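Local coordinates for protein polymerase cofactor VP35 (Reston ebolavirus, PDB 3L2A) that probably binds double-stranded RNA through its interferon inhibitory domain, helping the virus evade host interferon responses, and serves as a cofactor of the viral polymerase, at residues A[82-87]-A[115-120]. Numbering follows the deposited sequence.
Sequences PIIHIR and CLFKMQ
Ile83, Ile84 and His85 pair in parallel register with Leu116, Phe117 and Lys118, the axes of strands 83-85 and 115-118 coming within 4.5 Å of each other at an angle of 30°. Four backbone hydrogen bonds join them: Leu116 N to Pro82 O, Ile84 N to Leu116 O (2.7 Å), Lys118 N to Ile84 O and Ile86 N to Lys118 O. Ile84 uses both its N and its O, while Pro82 O and Ile86 N extend the pairing one residue past either end of strand 83-85. Ile84 O also receives a CA-H...O contact from Phe117 CA at 3.2 Å.

On the face of Ile83, Leu116, His85 and Lys118, Ile83 CG2 packs on Lys118 CB (3.8 Å), the two side chains side by side. Lys118 CG sits anti to its backbone N (chi1 175°); the rest of the chain runs extended, and the amine ends away from strand 83-85. On the face of Ile84 and Phe117, Ile84 CD1 reaches Cys115 SG at 3.8 Å, and that sulfur lies 3.6 Å above the Phe117 ring plane, offset toward the rim. Ile84 CB and Ile86 CG2 both approach Phe117 CD2 obliquely. Just past the strand, Ile86 CG1 stands between its backbone N and carbonyl carbon (chi1 59°) and meets Met119 CG at 3.6 Å, while Ile86 CD1 touches Phe117 CB.

Gln30 of helix 27-41 touches Ile84 and Cys115, and Ile92 closes on Ile86 and Phe117. Strand 83-85 is an outermost strand within this chain, parallel to 113-118, whose other edge pairs antiparallel with 124-128, in the mixed four-stranded sheet that forms the beta subdomain of the VP35 interferon inhibitory domain, packed beside its helical part.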
ATOM      1  N   PRO A  82       7.262  -3.150  -3.542  1.00 23.04           N
ATOM      2  CA  PRO A  82       7.347  -4.067  -4.684  1.00 23.76           C
ATOM      3  C   PRO A  82       7.604  -3.326  -5.986  1.00 23.73           C
ATOM      4  O   PRO A  82       7.131  -2.200  -6.150  1.00 23.50           O
ATOM      5  CB  PRO A  82       5.957  -4.708  -4.725  1.00 25.03           C
ATOM      6  CG  PRO A  82       5.062  -3.718  -4.023  1.00 25.33           C
ATOM      7  CD  PRO A  82       5.901  -3.093  -2.967  1.00 23.78           C
ATOM      8  N   ILE A  83       8.365  -3.956  -6.885  1.00 25.18           N
ATOM      9  CA  ILE A  83       8.555  -3.431  -8.233  1.00 26.75           C
ATOM     10  C   ILE A  83       7.386  -3.911  -9.089  1.00 27.06           C
ATOM     11  O   ILE A  83       7.071  -5.115  -9.114  1.00 29.80           O
ATOM     12  CB  ILE A  83       9.897  -3.912  -8.836  1.00 28.98           C
ATOM     13  CG1 ILE A  83      11.068  -3.410  -7.983  1.00 31.93           C
ATOM     14  CG2 ILE A  83      10.032  -3.446 -10.292  1.00 31.31           C
ATOM     15  CD1 ILE A  83      12.437  -4.047  -8.312  1.00 37.23           C
ATOM     16  N   ILE A  84       6.734  -2.983  -9.771  1.00 39.47           N
ATOM     17  CA  ILE A  84       5.660  -3.303 -10.691  1.00 40.97           C
ATOM     18  C   ILE A  84       6.101  -2.867 -12.102  1.00 39.19           C
ATOM     19  O   ILE A  84       6.324  -1.686 -12.344  1.00 38.04           O
ATOM     20  CB  ILE A  84       4.344  -2.605 -10.256  1.00 43.93           C
ATOM     21  CG1 ILE A  84       3.964  -3.038  -8.829  1.00 48.22           C
ATOM     22  CG2 ILE A  84       3.219  -2.894 -11.234  1.00 45.60           C
ATOM     23  CD1 ILE A  84       2.798  -2.288  -8.226  1.00 54.12           C
ATOM     24  N   HIS A  85       6.259  -3.824 -13.013  1.00 41.15           N
ATOM     25  CA  HIS A  85       6.712  -3.515 -14.370  1.00 40.79           C
ATOM     26  C   HIS A  85       5.576  -2.981 -15.226  1.00 42.03           C
ATOM     27  O   HIS A  85       4.514  -3.607 -15.315  1.00 46.51           O
ATOM     28  CB  HIS A  85       7.314  -4.749 -15.032  1.00 43.90           C
ATOM     29  CG  HIS A  85       8.598  -5.192 -14.414  1.00 47.90           C
ATOM     30  ND1 HIS A  85       8.648  -5.944 -13.261  1.00 53.87           N
ATOM     31  CD2 HIS A  85       9.881  -4.984 -14.787  1.00 50.13           C
ATOM     32  CE1 HIS A  85       9.910  -6.183 -12.949  1.00 56.45           C
ATOM     33  NE2 HIS A  85      10.677  -5.611 -13.861  1.00 55.34           N
ATOM     34  N   ILE A  86       5.801  -1.828 -15.857  1.00 39.86           N
ATOM     35  CA  ILE A  86       4.775  -1.197 -16.694  1.00 41.41           C
ATOM     36  C   ILE A  86       5.345  -0.727 -18.027  1.00 39.79           C
ATOM     37  O   ILE A  86       6.536  -0.379 -18.131  1.00 39.35           O
ATOM     38  CB  ILE A  86       4.043  -0.013 -15.996  1.00 44.05           C
ATOM     39  CG1 ILE A  86       5.039   1.074 -15.588  1.00 43.57           C
ATOM     40  CG2 ILE A  86       3.153  -0.496 -14.815  1.00 48.08           C
ATOM     41  CD1 ILE A  86       4.392   2.389 -15.270  1.00 48.52           C
ATOM     42  N   ARG A  87       4.475  -0.679 -19.032  0.50 41.13           N
ATOM     43  CA  ARG A  87       4.859  -0.416 -20.419  0.50 40.28           C
ATOM     44  C   ARG A  87       5.038   1.077 -20.759  0.50 40.73           C
ATOM     45  O   ARG A  87       5.862   1.423 -21.614  0.50 40.08           O
ATOM     46  CB  ARG A  87       3.850  -1.119 -21.342  0.50 43.61           C
ATOM     47  CG  ARG A  87       3.681  -0.563 -22.734  0.50 46.16           C
ATOM     48  CD  ARG A  87       2.258  -0.800 -23.216  0.50 52.28           C
ATOM     49  NE  ARG A  87       1.302   0.058 -22.515  0.50 55.53           N
ATOM     50  CZ  ARG A  87       0.921   1.258 -22.940  0.50 59.33           C
ATOM     51  NH1 ARG A  87       1.402   1.754 -24.075  0.50 59.78           N
ATOM     52  NH2 ARG A  87       0.053   1.965 -22.231  0.50 64.80           N
ATOM     53  N   CYS A 115       5.156   1.597  -3.984  1.00 17.51           N
ATOM     54  CA  CYS A 115       5.632   0.614  -4.920  1.00 19.05           C
ATOM     55  C   CYS A 115       6.535   1.354  -5.878  1.00 20.22           C
ATOM     56  O   CYS A 115       6.613   2.587  -5.834  1.00 19.70           O
ATOM     57  CB  CYS A 115       4.463  -0.056  -5.648  1.00 19.24           C
ATOM     58  SG  CYS A 115       3.447   1.079  -6.667  1.00 22.14           S
ATOM     59  N   LEU A 116       7.222   0.597  -6.715  1.00 21.60           N
ATOM     60  CA  LEU A 116       8.121   1.174  -7.711  1.00 24.36           C
ATOM     61  C   LEU A 116       7.652   0.706  -9.063  1.00 25.92           C
ATOM     62  O   LEU A 116       7.505  -0.484  -9.287  1.00 26.74           O
ATOM     63  CB  LEU A 116       9.536   0.681  -7.469  1.00 26.27           C
ATOM     64  CG  LEU A 116      10.077   0.818  -6.050  1.00 27.13           C
ATOM     65  CD1 LEU A 116      11.468   0.246  -5.980  1.00 29.96           C
ATOM     66  CD2 LEU A 116      10.094   2.267  -5.613  1.00 27.72           C
ATOM     67  N   PHE A 117       7.381   1.655  -9.955  1.00 27.98           N
ATOM     68  CA  PHE A 117       6.946   1.317 -11.293  1.00 30.62           C
ATOM     69  C   PHE A 117       8.185   1.341 -12.154  1.00 34.46           C
ATOM     70  O   PHE A 117       8.776   2.402 -12.347  1.00 33.96           O
ATOM     71  CB  PHE A 117       5.946   2.342 -11.817  1.00 30.69           C
ATOM     72  CG  PHE A 117       4.616   2.310 -11.120  1.00 28.88           C
ATOM     73  CD1 PHE A 117       4.230   3.358 -10.299  1.00 27.71           C
ATOM     74  CD2 PHE A 117       3.747   1.227 -11.301  1.00 29.72           C
ATOM     75  CE1 PHE A 117       2.992   3.362  -9.669  1.00 26.09           C
ATOM     76  CE2 PHE A 117       2.491   1.207 -10.669  1.00 29.32           C
ATOM     77  CZ  PHE A 117       2.117   2.282  -9.849  1.00 28.10           C
ATOM     78  N   LYS A 118       8.589   0.185 -12.658  1.00 45.40           N
ATOM     79  CA  LYS A 118       9.751   0.138 -13.532  1.00 40.75           C
ATOM     80  C   LYS A 118       9.328   0.192 -14.989  1.00 39.49           C
ATOM     81  O   LYS A 118       8.617  -0.695 -15.480  1.00 42.08           O
ATOM     82  CB  LYS A 118      10.601  -1.114 -13.281  1.00 42.43           C
ATOM     83  CG  LYS A 118      11.758  -1.252 -14.248  1.00 41.20           C
ATOM     84  CD  LYS A 118      12.924  -1.966 -13.618  1.00 47.62           C
ATOM     85  CE  LYS A 118      14.162  -1.886 -14.507  1.00 50.41           C
ATOM     86  NZ  LYS A 118      15.280  -2.597 -13.834  1.00 60.17           N
ATOM     87  N   MET A 119       9.765   1.248 -15.677  1.00 40.66           N
ATOM     88  CA  MET A 119       9.346   1.417 -17.062  1.00 43.10           C
ATOM     89  C   MET A 119      10.369   0.913 -18.077  1.00 45.84           C
ATOM     90  O   MET A 119      11.445   0.396 -17.726  1.00 49.09           O
ATOM     91  CB  MET A 119       8.936   2.880 -17.292  1.00 45.06           C
ATOM     92  CG  MET A 119       7.794   3.338 -16.360  1.00 51.91           C
ATOM     93  SD  MET A 119       7.469   5.103 -16.352  1.00 64.77           S
ATOM     94  CE  MET A 119       9.073   5.724 -15.837  1.00 72.46           C
ATOM     95  N   GLN A 120       9.999   0.976 -19.350  1.00 50.37           N
ATOM     96  CA  GLN A 120      10.808   0.398 -20.413  1.00 58.30           C
ATOM     97  C   GLN A 120      12.205   1.004 -20.563  1.00 59.80           C
ATOM     98  O   GLN A 120      13.172   0.268 -20.801  1.00 67.35           O
ATOM     99  CB  GLN A 120      10.042   0.401 -21.737  1.00 70.08           C
ATOM    100  CG  GLN A 120       8.763  -0.437 -21.671  1.00 76.44           C
ATOM    101  CD  GLN A 120       8.133  -0.644 -23.106  1.00 95.88           C
ATOM    102  OE1 GLN A 120       7.509  -1.797 -23.231  1.00113.40           O
ATOM    103  NE2 GLN A 120       8.322   0.412 -24.200  1.00102.16           N
TER